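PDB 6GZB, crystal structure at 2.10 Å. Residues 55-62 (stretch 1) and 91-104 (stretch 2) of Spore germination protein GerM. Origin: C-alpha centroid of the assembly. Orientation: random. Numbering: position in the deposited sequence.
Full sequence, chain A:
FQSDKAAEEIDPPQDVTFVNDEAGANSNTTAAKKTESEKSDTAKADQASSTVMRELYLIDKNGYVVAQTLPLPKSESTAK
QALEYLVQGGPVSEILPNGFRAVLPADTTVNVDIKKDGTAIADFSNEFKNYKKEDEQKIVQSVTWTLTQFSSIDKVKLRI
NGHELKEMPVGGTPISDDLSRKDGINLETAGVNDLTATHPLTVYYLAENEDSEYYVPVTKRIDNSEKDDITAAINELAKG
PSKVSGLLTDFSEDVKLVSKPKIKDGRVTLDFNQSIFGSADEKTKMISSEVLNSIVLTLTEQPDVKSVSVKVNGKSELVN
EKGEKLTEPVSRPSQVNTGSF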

# COMPACT_ATOMS: atom_id res chain seq x y z
N GLU A 55 -5.42 9.71 -0.17
CA GLU A 55 -4.37 8.89 0.44
C GLU A 55 -3.10 9.71 0.61
O GLU A 55 -2.59 10.30 -0.35
N LEU A 56 -2.61 9.79 1.84
CA LEU A 56 -1.26 10.28 2.10
C LEU A 56 -0.42 9.15 2.68
O LEU A 56 -0.80 8.54 3.68
N TYR A 57 0.72 8.88 2.05
CA TYR A 57 1.58 7.81 2.52
C TYR A 57 2.57 8.35 3.55
O TYR A 57 3.64 8.89 3.22
N LEU A 58 2.15 8.27 4.80
CA LEU A 58 2.92 8.79 5.91
C LEU A 58 3.77 7.69 6.52
O LEU A 58 3.72 6.54 6.09
N ILE A 59 4.56 8.04 7.54
CA ILE A 59 5.38 7.07 8.23
C ILE A 59 4.83 6.82 9.63
O ILE A 59 4.68 7.74 10.41
N ASP A 60 4.53 5.57 9.95
CA ASP A 60 3.99 5.24 11.26
C ASP A 60 5.09 5.07 12.31
O ASP A 60 6.28 5.26 12.01
N LYS A 61 4.70 4.82 13.55
CA LYS A 61 5.64 4.95 14.66
C LYS A 61 6.69 3.86 14.64
O LYS A 61 7.72 3.98 15.30
N ASN A 62 6.46 2.81 13.86
CA ASN A 62 7.42 1.72 13.75
C ASN A 62 8.25 1.80 12.45
O ASN A 62 9.08 0.93 12.18
N PRO A 91 0.60 22.03 5.91
CA PRO A 91 -0.83 21.96 6.22
C PRO A 91 -1.25 20.63 6.83
O PRO A 91 -2.31 20.56 7.45
N VAL A 92 -0.44 19.59 6.68
CA VAL A 92 -0.80 18.26 7.18
C VAL A 92 -0.72 18.20 8.71
O VAL A 92 -1.35 17.35 9.34
N SER A 93 0.04 19.12 9.30
CA SER A 93 0.21 19.13 10.75
C SER A 93 -1.14 19.19 11.46
O SER A 93 -1.33 18.58 12.51
N GLU A 94 -2.09 19.88 10.84
CA GLU A 94 -3.42 20.07 11.43
C GLU A 94 -4.26 18.80 11.39
O GLU A 94 -5.19 18.66 12.18
N ILE A 95 -3.96 17.90 10.46
CA ILE A 95 -4.77 16.70 10.28
C ILE A 95 -3.96 15.43 10.47
O ILE A 95 -4.42 14.34 10.12
N LEU A 96 -2.78 15.56 11.05
CA LEU A 96 -1.87 14.43 11.23
C LEU A 96 -2.40 13.50 12.31
O LEU A 96 -2.53 13.90 13.46
N PRO A 97 -2.69 12.25 11.97
CA PRO A 97 -3.11 11.31 13.00
C PRO A 97 -2.00 10.98 13.99
O PRO A 97 -0.81 10.95 13.63
N ASN A 98 -2.40 10.64 15.20
CA ASN A 98 -1.47 10.15 16.21
C ASN A 98 -0.79 8.87 15.73
O ASN A 98 -1.44 7.97 15.19
N GLY A 99 0.51 8.77 15.99
CA GLY A 99 1.28 7.59 15.64
C GLY A 99 1.84 7.64 14.23
O GLY A 99 2.33 6.63 13.71
N PHE A 100 1.74 8.80 13.59
CA PHE A 100 2.27 8.99 12.25
C PHE A 100 3.05 10.29 12.17
O PHE A 100 2.75 11.23 12.90
N ARG A 101 4.00 10.36 11.24
CA ARG A 101 4.73 11.59 10.98
C ARG A 101 4.78 11.89 9.48
O ARG A 101 4.61 11.00 8.66
N ALA A 102 4.98 13.17 9.15
CA ALA A 102 5.12 13.60 7.78
C ALA A 102 6.45 13.12 7.21
O ALA A 102 7.26 12.51 7.91
N VAL A 103 6.67 13.36 5.92
CA VAL A 103 7.70 12.63 5.18
C VAL A 103 8.76 13.55 4.59
O VAL A 103 9.96 13.28 4.67
N LEU A 104 8.33 14.59 3.90
CA LEU A 104 9.26 15.50 3.24
C LEU A 104 9.74 16.56 4.22
O LEU A 104 9.01 16.96 5.13

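The frame for the packing is a short antiparallel pairing. Ile 59 and Arg 101 form the hydrogen-bonded pair: Ile 59 N donates to Arg 101 O at 3.2 Å with an almost straight angle of 175°, and Arg 101 N donates to Ile 59 O at 2.8 Å and 156°. Asp 60 and Phe 100 form the neighbouring non-hydrogen-bonded pair, their CA atoms 4.2 Å apart. Because successive strand residues alternate, the side chains of Asp 60 and Phe 100 leave on one face of the sheet and those of Ile 59 and Arg 101 on the other.

Leu 58 is a major bump on the first strand. Its CA-to-CB bond points toward the second stretch, and the mt rotamer (chi1 -55°, chi2 174°) carries the branched end into a hollow that the second stretch makes by curving round it. Leu 58 CD1 lies 3.8 Å from Leu 96 CD1 and 4.3 Å from Pro 97 CD, while Leu 58 CD2 comes within 4.3 Å of Ala 102 CA. The base of the side chain is held as closely, with Leu 58 CB 3.5 Å from Arg 101 O and 4.2 Å from Phe 100 CD2. Leu 96 CB points sideways, but its tp rotamer brings the end of the side chain nearer. Two residues earlier on the strand, Leu 56, also mt and pointing toward the partner, repeats the theme on a smaller scale: Leu 56 CD1 rests 4.0 Å from Val 92 CG2.

Phe 100, with chi1 at -68° and chi2 at 86°, turns the CD2-CE2 side of its ring to the first strand, where it meets the bases of two side chains. Phe 100 CE2 is 3.5 Å from Asp 60 CB, and the approach is oblique, as it is for Leu 58 CB. Asp 60 therefore offers its methylene to the ring, while its p rotamer leads the carboxylate away; Asp 60 OD1 accepts from Asn 62 N at 2.9 Å, and OD2 is bonded elsewhere in the structure.

On the other face, Ile 59 (mt) lies between Arg 101 and Val 103. Ile 59 CG1 is 4.0 Å from Val 103 CG2, and Ile 59 CG2 sits over one face of the Arg 101 guanidinium, 3.8 Å from NH2. The p, t, t course of Arg 101 brings its end nearer the first stretch. A water links the two strands here, donating to Asp 60 O at 3.0 Å and accepting from Arg 101 NE at 3.1 Å. Val 103, at chi1 176°, points toward the first strand and presses CG2 to within 3.4 Å of Tyr 57 O and 4.0 Å of Leu 58 CA, so this methyl fits against backbone as well as side chain.

Tyr 57 points away, its OH donating to Glu 55 OE1 at 2.9 Å. At the turn, Gly 99 has phi 87°, where a CB would jam against the preceding carbonyl.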

# COMPACT_ATOMS: atom_id res chain seq x y z
CB GLU A 55 -4.09 7.64 -0.41
CG GLU A 55 -5.16 6.57 -0.36
CD GLU A 55 -4.83 5.35 -1.23
OE1 GLU A 55 -3.69 5.25 -1.77
OE2 GLU A 55 -5.69 4.46 -1.36
CB LEU A 56 -1.29 11.46 3.07
CG LEU A 56 -2.16 12.65 2.68
CD1 LEU A 56 -2.10 13.70 3.78
CD2 LEU A 56 -1.71 13.24 1.35
CB TYR A 57 2.26 7.10 1.33
CG TYR A 57 1.32 6.13 0.65
CD1 TYR A 57 0.31 6.59 -0.19
CD2 TYR A 57 1.28 4.80 1.02
CE1 TYR A 57 -0.63 5.73 -0.73
CE2 TYR A 57 0.34 3.93 0.49
CZ TYR A 57 -0.62 4.41 -0.37
OH TYR A 57 -1.57 3.54 -0.89
CB LEU A 58 1.96 9.37 6.97
CG LEU A 58 0.99 10.42 6.46
CD1 LEU A 58 -0.00 10.81 7.54
CD2 LEU A 58 1.73 11.65 5.94
CB ILE A 59 6.84 7.55 8.30
CG1 ILE A 59 7.38 7.78 6.88
CG2 ILE A 59 7.69 6.52 9.03
CD1 ILE A 59 8.65 8.58 6.82
CB ASP A 60 3.05 4.02 11.18
CG ASP A 60 3.75 2.68 11.38
OD1 ASP A 60 5.00 2.61 11.33
OD2 ASP A 60 3.00 1.68 11.52
CB LYS A 61 4.91 4.96 16.00
CG LYS A 61 4.11 3.72 16.31
CD LYS A 61 3.63 3.74 17.76
CE LYS A 61 2.14 3.47 17.87
NZ LYS A 61 1.78 2.11 17.40
CB ASN A 62 6.70 0.37 13.84
CG ASN A 62 6.14 0.11 15.23
OD1 ASN A 62 5.03 -0.40 15.39
ND2 ASN A 62 6.91 0.47 16.25
CB PRO A 91 -1.52 22.18 4.87
CG PRO A 91 -0.44 22.18 3.84
CD PRO A 91 0.86 22.47 4.53
CB VAL A 92 0.09 17.15 6.58
CG1 VAL A 92 1.48 17.17 7.19
CG2 VAL A 92 -0.55 15.78 6.78
CB SER A 93 1.08 20.31 11.18
OG SER A 93 0.46 21.53 10.85
CB GLU A 94 -4.17 21.20 10.72
CG GLU A 94 -3.47 22.55 10.77
CD GLU A 94 -3.19 23.02 12.19
OE1 GLU A 94 -4.16 23.33 12.92
OE2 GLU A 94 -2.00 23.06 12.58
CB ILE A 95 -5.45 16.68 8.90
CG1 ILE A 95 -4.42 16.91 7.79
CG2 ILE A 95 -6.53 17.76 8.83
CD1 ILE A 95 -4.98 16.74 6.40
CB LEU A 96 -0.48 14.95 11.62
CG LEU A 96 0.71 13.99 11.53
CD1 LEU A 96 0.89 13.50 10.11
CD2 LEU A 96 1.97 14.69 12.01
CB PRO A 97 -3.50 10.06 12.20
CG PRO A 97 -3.86 10.58 10.85
CD PRO A 97 -2.94 11.73 10.61
CB ASN A 98 -2.21 9.88 17.53
CG ASN A 98 -2.74 11.14 18.19
OD1 ASN A 98 -2.22 12.24 17.99
ND2 ASN A 98 -3.78 10.98 19.00
CB PHE A 100 1.12 9.05 11.22
CG PHE A 100 0.42 7.74 11.05
CD1 PHE A 100 -0.63 7.39 11.89
CD2 PHE A 100 0.82 6.85 10.07
CE1 PHE A 100 -1.28 6.18 11.73
CE2 PHE A 100 0.20 5.62 9.94
CZ PHE A 100 -0.86 5.30 10.76
CB ARG A 101 6.16 11.51 11.54
CG ARG A 101 7.04 10.45 10.91
CD ARG A 101 8.45 10.46 11.52
NE ARG A 101 9.24 9.25 11.24
CZ ARG A 101 10.28 9.20 10.40
NH1 ARG A 101 10.65 10.27 9.72
NH2 ARG A 101 10.94 8.07 10.22
CB ALA A 102 5.01 15.11 7.69
CB VAL A 103 7.06 11.81 4.03
CG1 VAL A 103 8.14 11.12 3.20
CG2 VAL A 103 6.09 10.79 4.59
CB LEU A 104 8.59 16.16 2.04
CG LEU A 104 8.07 15.20 0.98
CD1 LEU A 104 7.30 15.94 -0.10
CD2 LEU A 104 9.22 14.38 0.39
O HOH W 1 8.93 6.54 12.75